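Local coordinates for protein rifamycin polyketide synthase (Amycolatopsis mediterranei, PDB 4LN9) that probably dehydrates a polyketide intermediate during rifamycin biosynthesis, acting as the double-hotdog dehydratase domain of the terminal synthase module, at residues G82-A87 with P97-L102; I104-V109 with L146-G151; Q119-G124 with D134-R139; L263-N268 with S309-P314. All blocks are in the same frame, centred on the assembly; numbering follows the deposited sequence.

Interaction 1: residues G82-A87 with P97-L102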
loop_
_atom_site.group_PDB
_atom_site.type_symbol
_atom_site.label_atom_id
_atom_site.label_comp_id
_atom_site.label_asym_id
_atom_site.label_seq_id
_atom_site.Cartn_x
_atom_site.Cartn_y
_atom_site.Cartn_z
ATOM N N GLY A 82 -11.522 -17.612 -5.343
ATOM C CA GLY A 82 -10.289 -16.837 -5.446
ATOM C C GLY A 82 -10.327 -15.632 -4.529
ATOM O O GLY A 82 -9.334 -15.294 -3.884
ATOM N N LEU A 83 -11.496 -15.008 -4.441
ATOM C CA LEU A 83 -11.702 -13.885 -3.537
ATOM C C LEU A 83 -11.620 -14.327 -2.078
ATOM O O LEU A 83 -10.985 -13.666 -1.254
ATOM C CB LEU A 83 -13.053 -13.223 -3.820
ATOM C CG LEU A 83 -13.165 -12.638 -5.229
ATOM C CD1 LEU A 83 -14.466 -11.866 -5.398
ATOM C CD2 LEU A 83 -11.964 -11.751 -5.528
ATOM N N VAL A 84 -12.204 -15.485 -1.784
ATOM C CA VAL A 84 -12.091 -16.101 -0.464
ATOM C C VAL A 84 -10.633 -16.332 -0.069
ATOM O O VAL A 84 -10.227 -16.006 1.047
ATOM C CB VAL A 84 -12.858 -17.439 -0.395
ATOM C CG1 VAL A 84 -12.509 -18.191 0.881
ATOM C CG2 VAL A 84 -14.357 -17.194 -0.482
ATOM N N GLU A 85 -9.841 -16.856 -1.001
ATOM C CA GLU A 85 -8.426 -17.124 -0.742
ATOM C C GLU A 85 -7.658 -15.832 -0.471
ATOM O O GLU A 85 -6.809 -15.778 0.419
ATOM C CB GLU A 85 -7.788 -17.896 -1.907
ATOM C CG GLU A 85 -6.266 -17.781 -1.991
ATOM C CD GLU A 85 -5.536 -18.678 -1.000
ATOM O OE1 GLU A 85 -6.202 -19.490 -0.324
ATOM O OE2 GLU A 85 -4.295 -18.564 -0.892
ATOM N N LEU A 86 -7.940 -14.802 -1.260
ATOM C CA LEU A 86 -7.332 -13.496 -1.048
ATOM C C LEU A 86 -7.662 -12.970 0.344
ATOM O O LEU A 86 -6.790 -12.459 1.046
ATOM C CB LEU A 86 -7.807 -12.510 -2.114
ATOM C CG LEU A 86 -7.472 -12.908 -3.552
ATOM C CD1 LEU A 86 -7.972 -11.862 -4.538
ATOM C CD2 LEU A 86 -5.975 -13.135 -3.712
ATOM N N ALA A 87 -8.933 -13.069 0.719
ATOM C CA ALA A 87 -9.402 -12.542 1.995
ATOM C C ALA A 87 -8.724 -13.267 3.147
ATOM O O ALA A 87 -8.223 -12.640 4.078
ATOM C CB ALA A 87 -10.914 -12.671 2.103
ATOM N N PRO A 97 -7.307 -15.209 10.854
ATOM C CA PRO A 97 -7.428 -16.156 9.748
ATOM C C PRO A 97 -8.866 -16.594 9.444
ATOM O O PRO A 97 -9.111 -17.190 8.395
ATOM C CB PRO A 97 -6.594 -17.347 10.220
ATOM C CG PRO A 97 -6.689 -17.295 11.708
ATOM C CD PRO A 97 -6.736 -15.833 12.061
ATOM N N VAL A 98 -9.805 -16.312 10.343
ATOM C CA VAL A 98 -11.169 -16.823 10.187
ATOM C C VAL A 98 -12.046 -15.878 9.376
ATOM O O VAL A 98 -12.180 -14.700 9.708
ATOM C CB VAL A 98 -11.838 -17.102 11.547
ATOM C CG1 VAL A 98 -13.282 -17.538 11.349
ATOM C CG2 VAL A 98 -11.057 -18.163 12.309
ATOM N N LEU A 99 -12.637 -16.399 8.303
ATOM C CA LEU A 99 -13.546 -15.612 7.476
ATOM C C LEU A 99 -14.971 -15.666 8.024
ATOM O O LEU A 99 -15.742 -16.572 7.708
ATOM C CB LEU A 99 -13.497 -16.072 6.012
ATOM C CG LEU A 99 -14.199 -15.188 4.972
ATOM C CD1 LEU A 99 -13.766 -13.735 5.107
ATOM C CD2 LEU A 99 -13.944 -15.699 3.562
ATOM N N ASP A 100 -15.277 -14.719 8.909
ATOM C CA ASP A 100 -16.573 -14.641 9.580
ATOM C C ASP A 100 -17.672 -14.462 8.538
ATOM O O ASP A 100 -18.662 -15.194 8.528
ATOM C CB ASP A 100 -16.570 -13.448 10.547
ATOM C CG ASP A 100 -17.624 -13.561 11.637
ATOM O OD1 ASP A 100 -18.332 -14.591 11.691
ATOM O OD2 ASP A 100 -17.736 -12.616 12.450
ATOM N N GLU A 101 -17.431 -13.554 7.597
ATOM C CA GLU A 101 -18.404 -13.247 6.556
ATOM C C GLU A 101 -17.716 -12.627 5.340
ATOM O O GLU A 101 -16.739 -11.889 5.476
ATOM C CB GLU A 101 -19.477 -12.300 7.103
ATOM C CG GLU A 101 -20.594 -11.975 6.124
ATOM C CD GLU A 101 -21.738 -11.224 6.779
ATOM O OE1 GLU A 101 -21.570 -10.763 7.929
ATOM O OE2 GLU A 101 -22.818 -11.123 6.158
ATOM N N LEU A 102 -18.154 -13.027 4.151
ATOM C CA LEU A 102 -17.747 -12.349 2.924
ATOM C C LEU A 102 -18.907 -12.286 1.943
ATOM O O LEU A 102 -19.534 -13.303 1.643
ATOM C CB LEU A 102 -16.550 -13.056 2.283
ATOM C CG LEU A 102 -15.820 -12.282 1.181
ATOM C CD1 LEU A 102 -15.139 -11.048 1.751
ATOM C CD2 LEU A 102 -14.813 -13.171 0.464
#

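Interaction 2: residues I104-V109 with L146-G151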
loop_
_atom_site.group_PDB
_atom_site.type_symbol
_atom_site.label_atom_id
_atom_site.label_comp_id
_atom_site.label_asym_id
_atom_site.label_seq_id
_atom_site.Cartn_x
_atom_site.Cartn_y
_atom_site.Cartn_z
ATOM N N ILE A 104 -20.069 -11.301 -1.835
ATOM C CA ILE A 104 -19.591 -11.017 -3.184
ATOM C C ILE A 104 -20.525 -10.043 -3.895
ATOM O O ILE A 104 -21.727 -10.282 -3.991
ATOM C CB ILE A 104 -19.449 -12.300 -4.026
ATOM C CG1 ILE A 104 -18.743 -13.393 -3.220
ATOM C CG2 ILE A 104 -18.686 -12.012 -5.312
ATOM C CD1 ILE A 104 -17.261 -13.154 -3.033
ATOM N N GLU A 105 -19.978 -8.910 -4.322
ATOM C CA GLU A 105 -20.793 -7.795 -4.791
ATOM C C GLU A 105 -20.914 -7.810 -6.310
ATOM O O GLU A 105 -21.948 -7.429 -6.862
ATOM C CB GLU A 105 -20.181 -6.471 -4.344
ATOM C CG GLU A 105 -19.973 -6.363 -2.846
ATOM C CD GLU A 105 -20.026 -4.928 -2.367
ATOM O OE1 GLU A 105 -20.380 -4.711 -1.189
ATOM O OE2 GLU A 105 -19.912 -4.020 -3.220
ATOM N N ALA A 106 -19.781 -8.031 -6.970
ATOM C CA ALA A 106 -19.649 -7.788 -8.400
ATOM C C ALA A 106 -18.471 -8.594 -8.937
ATOM O O ALA A 106 -17.415 -8.647 -8.306
ATOM C CB ALA A 106 -19.440 -6.302 -8.668
ATOM N N PRO A 107 -18.650 -9.233 -10.102
ATOM C CA PRO A 107 -17.624 -10.104 -10.677
ATOM C C PRO A 107 -16.301 -9.377 -10.918
ATOM O O PRO A 107 -16.293 -8.253 -11.421
ATOM C CB PRO A 107 -18.242 -10.535 -12.007
ATOM C CG PRO A 107 -19.711 -10.476 -11.766
ATOM C CD PRO A 107 -19.915 -9.297 -10.856
ATOM N N LEU A 108 -15.198 -10.004 -10.520
ATOM C CA LEU A 108 -13.864 -9.503 -10.841
ATOM C C LEU A 108 -13.427 -9.997 -12.218
ATOM O O LEU A 108 -12.847 -11.076 -12.346
ATOM C CB LEU A 108 -12.861 -9.935 -9.760
ATOM C CG LEU A 108 -11.358 -9.698 -9.961
ATOM C CD1 LEU A 108 -11.090 -8.434 -10.776
ATOM C CD2 LEU A 108 -10.644 -9.635 -8.618
ATOM N N VAL A 109 -13.844 -9.272 -13.253
ATOM C CA VAL A 109 -13.561 -9.662 -14.628
ATOM C C VAL A 109 -12.077 -9.517 -14.936
ATOM O O VAL A 109 -11.471 -8.488 -14.637
ATOM C CB VAL A 109 -14.357 -8.802 -15.627
ATOM C CG1 VAL A 109 -13.914 -9.097 -17.052
ATOM C CG2 VAL A 109 -15.850 -9.044 -15.464
ATOM N N LEU A 146 -13.572 -0.593 -8.570
ATOM C CA LEU A 146 -14.821 -1.335 -8.408
ATOM C C LEU A 146 -14.673 -2.263 -7.198
ATOM O O LEU A 146 -13.599 -2.825 -6.982
ATOM C CB LEU A 146 -15.072 -2.158 -9.680
ATOM C CG LEU A 146 -16.386 -2.899 -9.956
ATOM C CD1 LEU A 146 -17.596 -2.027 -9.647
ATOM C CD2 LEU A 146 -16.415 -3.372 -11.406
ATOM N N ARG A 147 -15.665 -2.272 -6.306
ATOM C CA ARG A 147 -15.614 -3.207 -5.183
ATOM C C ARG A 147 -16.233 -4.549 -5.536
ATOM O O ARG A 147 -17.312 -4.612 -6.123
ATOM C CB ARG A 147 -16.268 -2.633 -3.926
ATOM C CG ARG A 147 -15.922 -3.425 -2.673
ATOM C CD ARG A 147 -16.355 -2.708 -1.406
ATOM N NE ARG A 147 -17.796 -2.809 -1.202
ATOM C CZ ARG A 147 -18.432 -2.332 -0.140
ATOM N NH1 ARG A 147 -17.750 -1.750 0.837
ATOM N NH2 ARG A 147 -19.750 -2.449 -0.046
ATOM N N HIS A 148 -15.566 -5.628 -5.138
ATOM C CA HIS A 148 -15.994 -6.959 -5.551
ATOM C C HIS A 148 -16.497 -7.769 -4.403
ATOM O O HIS A 148 -17.249 -8.727 -4.587
ATOM C CB HIS A 148 -14.856 -7.687 -6.236
ATOM C CG HIS A 148 -14.412 -7.033 -7.512
ATOM N ND1 HIS A 148 -15.192 -6.996 -8.607
ATOM C CD2 HIS A 148 -13.316 -6.217 -7.784
ATOM C CE1 HIS A 148 -14.584 -6.271 -9.564
ATOM N NE2 HIS A 148 -13.429 -5.807 -9.062
ATOM N N ALA A 149 -15.987 -7.472 -3.217
ATOM C CA ALA A 149 -16.368 -8.214 -2.033
ATOM C C ALA A 149 -16.059 -7.398 -0.794
ATOM O O ALA A 149 -15.085 -6.647 -0.758
ATOM C CB ALA A 149 -15.640 -9.549 -1.988
ATOM N N THR A 150 -16.870 -7.588 0.236
ATOM C CA THR A 150 -16.659 -6.915 1.503
ATOM C C THR A 150 -17.033 -7.875 2.624
ATOM O O THR A 150 -17.944 -8.689 2.465
ATOM C CB THR A 150 -17.514 -5.634 1.598
ATOM O OG1 THR A 150 -17.225 -4.948 2.822
ATOM C CG2 THR A 150 -18.997 -5.972 1.544
ATOM N N GLY A 151 -16.218 -7.915 3.671
ATOM C CA GLY A 151 -16.427 -8.891 4.730
ATOM C C GLY A 151 -15.701 -8.603 6.028
ATOM O O GLY A 151 -15.287 -7.474 6.291
#

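Interaction 3: residues Q119-G124 with D134-R139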
loop_
_atom_site.group_PDB
_atom_site.type_symbol
_atom_site.label_atom_id
_atom_site.label_comp_id
_atom_site.label_asym_id
_atom_site.label_seq_id
_atom_site.Cartn_x
_atom_site.Cartn_y
_atom_site.Cartn_z
ATOM N N GLN A 119 -6.759 -4.987 -5.352
ATOM C CA GLN A 119 -6.373 -4.581 -4.017
ATOM C C GLN A 119 -7.199 -5.279 -2.950
ATOM O O GLN A 119 -8.423 -5.350 -3.046
ATOM C CB GLN A 119 -6.474 -3.067 -3.867
ATOM C CG GLN A 119 -5.807 -2.552 -2.604
ATOM C CD GLN A 119 -5.863 -1.046 -2.497
ATOM O OE1 GLN A 119 -6.520 -0.500 -1.612
ATOM N NE2 GLN A 119 -5.124 -0.362 -3.365
ATOM N N VAL A 120 -6.519 -5.833 -1.951
ATOM C CA VAL A 120 -7.202 -6.356 -0.780
ATOM C C VAL A 120 -6.922 -5.464 0.414
ATOM O O VAL A 120 -5.771 -5.290 0.815
ATOM C CB VAL A 120 -6.756 -7.792 -0.453
ATOM C CG1 VAL A 120 -7.682 -8.412 0.582
ATOM C CG2 VAL A 120 -6.725 -8.634 -1.720
ATOM N N ALA A 121 -7.970 -4.826 0.921
ATOM C CA ALA A 121 -7.816 -3.878 2.012
ATOM C C ALA A 121 -8.327 -4.454 3.324
ATOM O O ALA A 121 -9.512 -4.763 3.463
ATOM C CB ALA A 121 -8.520 -2.569 1.687
ATOM N N LEU A 122 -7.448 -4.466 4.320
ATOM C CA LEU A 122 -7.765 -4.984 5.642
ATOM C C LEU A 122 -7.782 -3.834 6.641
ATOM O O LEU A 122 -6.778 -3.144 6.820
ATOM C CB LEU A 122 -6.714 -6.014 6.064
ATOM C CG LEU A 122 -7.066 -6.910 7.252
ATOM C CD1 LEU A 122 -8.302 -7.742 6.945
ATOM C CD2 LEU A 122 -5.890 -7.804 7.613
ATOM N N GLY A 123 -8.937 -3.601 7.257
ATOM C CA GLY A 123 -9.090 -2.498 8.197
ATOM C C GLY A 123 -8.376 -2.760 9.508
ATOM O O GLY A 123 -7.879 -3.860 9.746
ATOM N N GLY A 124 -8.321 -1.744 10.363
ATOM C CA GLY A 124 -7.731 -1.900 11.687
ATOM C C GLY A 124 -8.617 -2.745 12.578
ATOM O O GLY A 124 -9.805 -2.905 12.304
ATOM N N ASP A 134 -11.990 -5.713 2.287
ATOM C CA ASP A 134 -12.641 -5.351 1.031
ATOM C C ASP A 134 -11.724 -5.707 -0.130
ATOM O O ASP A 134 -10.504 -5.603 -0.013
ATOM C CB ASP A 134 -12.954 -3.851 1.002
ATOM C CG ASP A 134 -14.040 -3.460 1.989
ATOM O OD1 ASP A 134 -15.234 -3.576 1.640
ATOM O OD2 ASP A 134 -13.696 -2.935 3.071
ATOM N N VAL A 135 -12.303 -6.165 -1.234
ATOM C CA VAL A 135 -11.521 -6.439 -2.436
ATOM C C VAL A 135 -11.920 -5.509 -3.577
ATOM O O VAL A 135 -13.101 -5.378 -3.895
ATOM C CB VAL A 135 -11.664 -7.907 -2.886
ATOM C CG1 VAL A 135 -10.907 -8.140 -4.185
ATOM C CG2 VAL A 135 -11.163 -8.845 -1.797
ATOM N N PHE A 136 -10.942 -4.776 -4.104
ATOM C CA PHE A 136 -11.193 -3.801 -5.164
ATOM C C PHE A 136 -10.428 -4.176 -6.427
ATOM O O PHE A 136 -9.318 -4.706 -6.346
ATOM C CB PHE A 136 -10.771 -2.398 -4.724
ATOM C CG PHE A 136 -11.449 -1.922 -3.474
ATOM C CD1 PHE A 136 -12.716 -1.360 -3.528
ATOM C CD2 PHE A 136 -10.762 -1.890 -2.272
ATOM C CE1 PHE A 136 -13.333 -0.896 -2.380
ATOM C CE2 PHE A 136 -11.357 -1.393 -1.127
ATOM C CZ PHE A 136 -12.654 -0.918 -1.176
ATOM N N SER A 137 -10.881 -3.629 -7.553
ATOM C CA SER A 137 -10.112 -3.690 -8.787
ATOM C C SER A 137 -10.165 -2.387 -9.579
ATOM O O SER A 137 -11.146 -1.644 -9.520
ATOM C CB SER A 137 -10.576 -4.860 -9.657
ATOM O OG SER A 137 -11.837 -4.589 -10.244
ATOM N N LEU A 138 -9.108 -2.147 -10.349
ATOM C CA LEU A 138 -9.015 -0.994 -11.236
ATOM C C LEU A 138 -8.497 -1.446 -12.598
ATOM O O LEU A 138 -7.328 -1.809 -12.737
ATOM C CB LEU A 138 -8.055 0.047 -10.650
ATOM C CG LEU A 138 -7.888 1.343 -11.449
ATOM C CD1 LEU A 138 -9.199 2.112 -11.496
ATOM C CD2 LEU A 138 -6.778 2.202 -10.860
ATOM N N ARG A 139 -9.397 -1.509 -13.575
ATOM C CA ARG A 139 -9.026 -1.823 -14.951
ATOM C C ARG A 139 -8.126 -0.738 -15.540
ATOM O O ARG A 139 -8.283 0.442 -15.230
ATOM C CB ARG A 139 -10.282 -1.983 -15.812
ATOM C CG ARG A 139 -11.181 -3.137 -15.391
ATOM C CD ARG A 139 -10.883 -4.392 -16.194
ATOM N NE ARG A 139 -12.088 -5.178 -16.447
ATOM C CZ ARG A 139 -12.743 -5.191 -17.604
ATOM N NH1 ARG A 139 -12.283 -4.499 -18.638
ATOM N NH2 ARG A 139 -13.857 -5.900 -17.730
#

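Interaction 4: residues L263-N268 with S309-P314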
loop_
_atom_site.group_PDB
_atom_site.type_symbol
_atom_site.label_atom_id
_atom_site.label_comp_id
_atom_site.label_asym_id
_atom_site.label_seq_id
_atom_site.Cartn_x
_atom_site.Cartn_y
_atom_site.Cartn_z
ATOM N N LEU A 263 -24.015 -17.663 -9.086
ATOM C CA LEU A 263 -22.673 -17.511 -8.524
ATOM C C LEU A 263 -22.734 -17.400 -6.995
ATOM O O LEU A 263 -23.808 -17.183 -6.432
ATOM C CB LEU A 263 -21.979 -16.282 -9.126
ATOM C CG LEU A 263 -21.818 -16.258 -10.651
ATOM C CD1 LEU A 263 -21.294 -14.909 -11.125
ATOM C CD2 LEU A 263 -20.908 -17.384 -11.117
ATOM N N PRO A 264 -21.630 -17.786 -6.316
ATOM C CA PRO A 264 -21.619 -17.635 -4.857
ATOM C C PRO A 264 -21.994 -16.211 -4.459
ATOM O O PRO A 264 -21.525 -15.260 -5.083
ATOM C CB PRO A 264 -20.154 -17.909 -4.481
ATOM C CG PRO A 264 -19.546 -18.575 -5.672
ATOM C CD PRO A 264 -20.283 -18.029 -6.858
ATOM N N PHE A 265 -22.842 -16.058 -3.444
ATOM C CA PHE A 265 -23.264 -14.728 -3.004
ATOM C C PHE A 265 -22.706 -14.359 -1.628
ATOM O O PHE A 265 -21.929 -13.414 -1.500
ATOM C CB PHE A 265 -24.790 -14.602 -3.031
ATOM C CG PHE A 265 -25.304 -13.291 -2.504
ATOM C CD1 PHE A 265 -26.149 -13.260 -1.406
ATOM C CD2 PHE A 265 -25.019 -12.101 -3.155
ATOM C CE1 PHE A 265 -26.638 -12.062 -0.921
ATOM C CE2 PHE A 265 -25.499 -10.898 -2.672
ATOM C CZ PHE A 265 -26.315 -10.879 -1.558
ATOM N N ALA A 266 -23.074 -15.133 -0.609
ATOM C CA ALA A 266 -22.656 -14.847 0.761
ATOM C C ALA A 266 -21.963 -16.040 1.419
ATOM O O ALA A 266 -22.551 -17.113 1.563
ATOM C CB ALA A 266 -23.842 -14.390 1.597
ATOM N N TRP A 267 -20.750 -15.803 1.907
ATOM C CA TRP A 267 -19.971 -16.817 2.612
ATOM C C TRP A 267 -20.049 -16.548 4.084
ATOM O O TRP A 267 -19.803 -15.424 4.521
ATOM C CB TRP A 267 -18.513 -16.740 2.175
ATOM C CG TRP A 267 -18.289 -17.055 0.717
ATOM C CD1 TRP A 267 -18.562 -16.247 -0.383
ATOM C CD2 TRP A 267 -17.656 -18.256 0.160
ATOM N NE1 TRP A 267 -18.164 -16.856 -1.545
ATOM C CE2 TRP A 267 -17.634 -18.073 -1.291
ATOM C CE3 TRP A 267 -17.151 -19.430 0.697
ATOM C CZ2 TRP A 267 -17.138 -19.042 -2.144
ATOM C CZ3 TRP A 267 -16.627 -20.388 -0.173
ATOM C CH2 TRP A 267 -16.619 -20.197 -1.558
ATOM N N ASN A 268 -20.207 -17.602 4.876
ATOM C CA ASN A 268 -20.248 -17.451 6.324
ATOM C C ASN A 268 -19.454 -18.550 7.011
ATOM O O ASN A 268 -19.634 -19.731 6.714
ATOM C CB ASN A 268 -21.695 -17.468 6.818
ATOM C CG ASN A 268 -22.492 -16.275 6.326
ATOM O OD1 ASN A 268 -23.289 -16.388 5.395
ATOM N ND2 ASN A 268 -22.272 -15.123 6.946
ATOM N N SER A 309 -21.599 -21.865 5.977
ATOM C CA SER A 309 -22.710 -21.488 5.111
ATOM C C SER A 309 -22.227 -20.764 3.854
ATOM O O SER A 309 -21.411 -19.846 3.931
ATOM C CB SER A 309 -23.709 -20.617 5.879
ATOM O OG SER A 309 -24.797 -20.239 5.054
ATOM N N LEU A 310 -22.714 -21.204 2.698
ATOM C CA LEU A 310 -22.643 -20.407 1.475
ATOM C C LEU A 310 -24.023 -20.254 0.836
ATOM O O LEU A 310 -24.691 -21.244 0.539
ATOM C CB LEU A 310 -21.669 -21.042 0.477
ATOM C CG LEU A 310 -21.614 -20.438 -0.929
ATOM C CD1 LEU A 310 -21.041 -19.030 -0.890
ATOM C CD2 LEU A 310 -20.805 -21.325 -1.865
ATOM N N VAL A 311 -24.473 -19.009 0.698
ATOM C CA VAL A 311 -25.708 -18.707 -0.023
ATOM C C VAL A 311 -25.400 -18.166 -1.422
ATOM O O VAL A 311 -24.414 -17.455 -1.612
ATOM C CB VAL A 311 -26.567 -17.681 0.746
ATOM C CG1 VAL A 311 -27.669 -17.130 -0.147
ATOM C CG2 VAL A 311 -27.154 -18.312 2.001
ATOM N N GLY A 312 -26.199 -18.567 -2.409
ATOM C CA GLY A 312 -25.945 -18.196 -3.802
ATOM C C GLY A 312 -27.011 -17.287 -4.389
ATOM O O GLY A 312 -28.069 -17.097 -3.789
ATOM N N ARG A 313 -26.746 -16.740 -5.575
ATOM C CA ARG A 313 -27.738 -15.932 -6.295
ATOM C C ARG A 313 -27.543 -15.943 -7.819
ATOM O O ARG A 313 -26.430 -16.156 -8.305
ATOM C CB ARG A 313 -27.753 -14.493 -5.766
ATOM C CG ARG A 313 -28.686 -14.271 -4.583
ATOM C CD ARG A 313 -29.347 -12.900 -4.641
ATOM N NE ARG A 313 -28.369 -11.817 -4.713
ATOM C CZ ARG A 313 -28.682 -10.524 -4.699
ATOM N NH1 ARG A 313 -29.947 -10.147 -4.569
ATOM N NH2 ARG A 313 -27.730 -9.608 -4.807
ATOM N N PRO A 314 -28.625 -15.671 -8.575
ATOM C CA PRO A 314 -28.661 -15.869 -10.031
ATOM C C PRO A 314 -27.786 -14.864 -10.779
ATOM O O PRO A 314 -27.782 -14.847 -12.012
ATOM C CB PRO A 314 -30.135 -15.641 -10.382
ATOM C CG PRO A 314 -30.872 -15.970 -9.130
ATOM C CD PRO A 314 -29.980 -15.503 -8.016
HETATM O O HOH W 1 -24.233 -17.670 3.520
#

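Interaction 1: residues G82-A87 with P97-L102
V84 and A87, on helix 80-93 of a hotdog fold, pack against L99 and L102 of strand 98-104. The helix lies on the inner surface of the beta layer. The axes of its segment and of strand 98-102 come within 9.7 Å, at 120° between their chain directions. V84 divides its two methyls between the leucines. V84 CG1 meets L99 CD2 at 3.9 Å, and V84 CG2 meets L102 CD2 at 4.2 Å. The V84 torsion explains the split: CG1 stands anti to the backbone N (chi1 169°), while CG2 is beside that N. L99 also uses both branches, since its CD1 lies 4.3 Å from A87 CB. L102 touches mainly through CD2, which reaches past the V84 side chain to V84 CA at 4.1 Å. The same methyl lies 4.3 Å from A87 CB and near the carbonyl oxygen of L83. L99 and L102 can both face the helix because the strand is kinked between them. L99 centres an inverse gamma turn, and D100 with E101 forms a classic beta bulge opposite V152. E85 points away, and its carboxylate bonds to H38, G233 and I234. W267 and L270 of strand 263-272 also touch V84. Methyl groups do nearly all the touching across the interface. Burial of apolar surface and van der Waals fit therefore hold helix and strand together, without directional bonds between the two segments.

Interaction 2: residues I104-V109 with L146-G151
H148 is clasped by the loop A106-L108, and this is the tightly packed part of the contact. H148 ND1 donates to A106 O at 2.8 Å. The acceptor lies in the ring plane, but the donor sits well above the carbonyl plane of A106. L108 covers one ring face: its CA makes a CH-pi contact 3.9 Å from the ring centroid, and its CB lies over the ring centre. The backbone of L146 lies against the opposite face, offset toward the rim. With its CG beside the backbone N (chi1 -64°), H148 swings its ring back to the loop, although its CB starts out away from it. NE2 at the far side of the ring faces S137 OG, a probable hydrogen bond whose modelled length is doubtfully short. Beside the ring, E105 N gives a nearly straight bond to H148 O, 2.7 Å long at 171°. I104 pairs with A149, and I104 CD1 rests 4.1 Å from A149 CB.

The solvent side is the E105-R147 salt bridge. R147 NE reaches E105 OE2 at 3.2 Å, with the oxygen in the guanidinium plane but approached from above the carboxylate plane. R147 NH2 lies 2.6 Å from E105 OE1, though its bond is bent and weak. The two flat groups stand 78° apart, so this is not a flat two-pronged pairing. T150 CB lies over one guanidinium face.

Strand 131-139 borders strand 146-154, and I104 pairs with F265 of strand 263-272. On the inner side, L83 of helix 80-93 packs on I104 and L108.

Interaction 3: residues Q119-G124 with D134-R139
Q119 O is approached by an N-H and a CA-H of the neighbouring strand. F136 N bonds to it at 2.8 Å, nearly straight at 171° and in the carbonyl plane. V135 CA adds a CA-H...O contact to the same oxygen at 3.3 Å. In return, Q119 N bonds to F136 O at 2.8 Å. Two residues on, A121 N points almost straight at D134 O, 2.8 Å away, and D134 N returns a bond to A121 O at 2.9 Å. V120 and V135 form the non-hydrogen-bonded pair between these two. Their side chains meet through V120 CG1 and V135 CG2 at 4.2 Å, on the face turned to helix 80-93. On the other face A121 CB meets the edge of the F136 ring, 4.2 Å from CE2. The F136 ring is carried there by a chi1 of -57°, with CG beside the backbone N. The second subunit covers this face. Its Q46 O accepts from Q119 NE2, its Q49 bonds to D134 OD2, and its P48 packs on Q119 and F136. D134 OD1 bonds to T150 of strand 146-154. The pairing is that of an antiparallel beta hairpin, strands 116-122 and 131-139, within the double hotdog fold.

Interaction 4: residues L263-N268 with S309-P314
W267 and L310 make the inner contact of this strand pair. L310 CD1 sits squarely over the five-membered ring of W267, 3.5 Å from its centroid and 5° off the normal. L310 gets there with CG anti to the backbone N (chi1 172°), running alongside the indole. The same methyl lies 3.9 Å from P264 CB. On the other face of the strands, R313 lies over the F265 ring. This cation-pi contact puts R313 CZ 4.2 Å from the ring centroid, with ring and guanidinium planes 48° apart. R313 NE is over the rim of the ring rather than its centre. V311 CG1 comes to the ring edge.

The backbone sets these positions. V311 O accepts from both F265 N at 2.8 Å and A266 N at 2.9 Å, while V311 N returns a bond to A266 O. F265 and A266 thus share one partner, and the register shifts by one residue. The pairs L263-R313 and N268-S309 are hydrogen-bonded on the two sides of this shift. A water donates to A266 O and N268 OD1 and accepts from S309 OG at 3.0 Å.

Further out, L243 of helix 236-251 touches both W267 and L310. F265 and W267 also pair with I104 and L102 of strand 98-104. This is a classic beta bulge between antiparallel strands of a double hotdog fold.

How the interactions relate
Helix 80-93, part of interaction 1, also packs on interactions 2 and 3. L83 links them: its CD1 lies 3.9 Å from I104 CD1 of interaction 2, and its CD2 lies 4.0 Å from V135 CG1 of interaction 3. Interactions 2 and 3 are neighbours, with centres 9 Å apart, and T150 OG1 bonds to D134 OD1 at 2.7 Å. Interaction 4 joins on through strand 98-104. W267 N bonds to L102 O at 2.8 Å, and I104 N bonds to F265 O at 2.8 Å. V84 CG2 also packs 3.5 Å from W267 CE2. Interactions 3 and 4 do not touch; their centres are about 20 Å apart.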